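Local coordinates for WA352 (PDB 5ZT3), which is a mitochondrial protein associated with cytoplasmic male sterility in rice, represented here by a helical part near its C-terminus, at residues W81-D87 and L121-R126. Numbering follows the deposited sequence.
Sequences WGARALD and LVERVR
Arg126 lays its guanidinium flat over one face of the Trp81 indole, the two planes only 17° apart and their centres 4.0 Å from each other. This is a cation-pi stack: CZ sits over the five-membered ring, while NH1 reaches across to the six-membered one, 3.4 Å from Trp81 CZ2. The extended chi2 helps put CD over the five-membered ring as a CH-pi contact, and the bend at chi3 (68°) then turns NE and the guanidinium across the indole face. Both residues are exposed, so the stack closes this end of the interface at the surface. Close by, a water accepts from Arg126 N and donates to Trp81 O.

Direct hydrogen bonding takes over at the other end. Arg124, extended from CG to NE, sends NH1 to Ala85 O at 2.8 Å, a nearly straight bond (164°) lying close to the guanidinium plane. NH1 also donates to a second water, which lies within hydrogen-bonding distance of Leu86 O.

Among the apolar contacts, Ala85 CB packs in the middle, 4.0 Å from Val125 CB, and Leu86 CD2 meets Leu121 CD2 at 3.8 Å on the buried side.

The contact thus joins the end of helix 78-81 and the helix-like turn after it, within the DUF8018 region of this all-helical chain, to the end of helix 116-124 and the two residues that follow. Beneath it, Leu86 and Leu121 both rest on Ile65 of helix 45-72 and Met104 of helix 98-111, while Trp78 of helix 78-81 packs against Ala85, Leu121 and Val125.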
# COMPACT_ATOMS: atom_id res chain seq x y z
N TRP A 81 -4.58 -9.36 1.92
CA TRP A 81 -3.25 -9.40 1.33
C TRP A 81 -3.01 -8.29 0.31
O TRP A 81 -1.96 -8.30 -0.36
CB TRP A 81 -3.02 -10.77 0.67
CG TRP A 81 -3.00 -11.91 1.64
CD1 TRP A 81 -4.02 -12.78 1.89
CD2 TRP A 81 -1.92 -12.29 2.48
NE1 TRP A 81 -3.63 -13.69 2.84
CE2 TRP A 81 -2.34 -13.41 3.22
CE3 TRP A 81 -0.62 -11.80 2.68
CZ2 TRP A 81 -1.52 -14.05 4.14
CZ3 TRP A 81 0.19 -12.44 3.60
CH2 TRP A 81 -0.26 -13.55 4.32
N GLY A 82 -3.92 -7.33 0.19
CA GLY A 82 -3.81 -6.33 -0.86
C GLY A 82 -2.55 -5.49 -0.79
O GLY A 82 -2.05 -5.06 -1.83
N ALA A 83 -2.03 -5.22 0.41
CA ALA A 83 -0.85 -4.37 0.47
C ALA A 83 0.32 -4.99 -0.27
O ALA A 83 1.13 -4.27 -0.87
CB ALA A 83 -0.50 -4.03 1.91
N ARG A 84 0.43 -6.32 -0.26
CA ARG A 84 1.53 -6.97 -0.98
C ARG A 84 1.45 -6.72 -2.48
O ARG A 84 2.48 -6.63 -3.15
CB ARG A 84 1.56 -8.48 -0.68
CG ARG A 84 1.80 -8.84 0.79
CD ARG A 84 3.24 -8.59 1.27
NE ARG A 84 3.61 -7.18 1.23
CZ ARG A 84 3.23 -6.27 2.13
NH1 ARG A 84 2.46 -6.62 3.16
NH2 ARG A 84 3.60 -5.01 1.99
N ALA A 85 0.24 -6.57 -3.01
CA ALA A 85 0.09 -6.29 -4.43
C ALA A 85 0.53 -4.88 -4.79
O ALA A 85 0.65 -4.57 -5.98
CB ALA A 85 -1.36 -6.53 -4.87
N LEU A 86 0.78 -4.02 -3.81
CA LEU A 86 1.21 -2.65 -4.05
C LEU A 86 2.71 -2.45 -3.82
O LEU A 86 3.20 -1.32 -3.97
CB LEU A 86 0.39 -1.68 -3.20
CG LEU A 86 -1.12 -1.76 -3.43
CD1 LEU A 86 -1.86 -0.78 -2.55
CD2 LEU A 86 -1.47 -1.53 -4.89
N ASP A 87 3.44 -3.50 -3.48
CA ASP A 87 4.89 -3.41 -3.36
C ASP A 87 5.51 -3.10 -4.73
O ASP A 87 4.91 -3.31 -5.78
CB ASP A 87 5.46 -4.77 -2.92
CG ASP A 87 5.08 -5.15 -1.50
OD1 ASP A 87 5.14 -6.36 -1.18
OD2 ASP A 87 4.75 -4.25 -0.69
N LEU A 121 -3.22 -5.03 -11.03
CA LEU A 121 -3.40 -5.41 -9.64
C LEU A 121 -4.11 -6.76 -9.51
O LEU A 121 -3.76 -7.56 -8.63
CB LEU A 121 -4.12 -4.31 -8.87
CG LEU A 121 -3.34 -3.00 -8.78
CD1 LEU A 121 -4.09 -2.01 -7.92
CD2 LEU A 121 -1.96 -3.28 -8.21
N VAL A 122 -5.09 -7.04 -10.38
CA VAL A 122 -5.73 -8.35 -10.38
C VAL A 122 -4.70 -9.45 -10.54
O VAL A 122 -4.76 -10.50 -9.88
CB VAL A 122 -6.79 -8.42 -11.50
CG1 VAL A 122 -7.15 -9.89 -11.83
CG2 VAL A 122 -8.03 -7.66 -11.07
N GLU A 123 -3.73 -9.25 -11.44
CA GLU A 123 -2.73 -10.28 -11.69
C GLU A 123 -1.80 -10.48 -10.51
O GLU A 123 -1.38 -11.61 -10.24
CB GLU A 123 -1.97 -9.95 -12.98
CG GLU A 123 -0.87 -10.94 -13.35
CD GLU A 123 -1.39 -12.37 -13.50
OE1 GLU A 123 -2.56 -12.54 -13.89
OE2 GLU A 123 -0.62 -13.32 -13.22
N ARG A 124 -1.49 -9.41 -9.78
CA ARG A 124 -0.52 -9.48 -8.68
C ARG A 124 -1.09 -10.16 -7.43
O ARG A 124 -0.36 -10.86 -6.73
CB ARG A 124 -0.09 -8.07 -8.28
CG ARG A 124 0.81 -7.37 -9.24
CD ARG A 124 1.18 -6.03 -8.68
NE ARG A 124 1.99 -5.22 -9.58
CZ ARG A 124 2.34 -3.96 -9.34
NH1 ARG A 124 1.93 -3.37 -8.22
NH2 ARG A 124 3.08 -3.30 -10.21
N VAL A 125 -2.35 -9.90 -7.11
CA VAL A 125 -2.88 -10.14 -5.77
C VAL A 125 -3.13 -11.63 -5.52
O VAL A 125 -3.48 -12.39 -6.42
CB VAL A 125 -4.16 -9.31 -5.54
CG1 VAL A 125 -5.36 -9.88 -6.31
CG2 VAL A 125 -4.49 -9.21 -4.06
N ARG A 126 -2.97 -12.04 -4.26
CA ARG A 126 -3.41 -13.36 -3.84
C ARG A 126 -4.93 -13.47 -3.92
O ARG A 126 -5.65 -12.53 -3.57
CB ARG A 126 -2.98 -13.61 -2.39
CG ARG A 126 -1.56 -14.05 -2.25
CD ARG A 126 -1.25 -14.38 -0.80
NE ARG A 126 -1.96 -15.56 -0.32
CZ ARG A 126 -1.58 -16.23 0.77
NH1 ARG A 126 -0.53 -15.82 1.46
NH2 ARG A 126 -2.26 -17.30 1.16
O HOH W 1 -1.39 -10.21 -2.44
O HOH W 2 2.58 -0.74 -6.86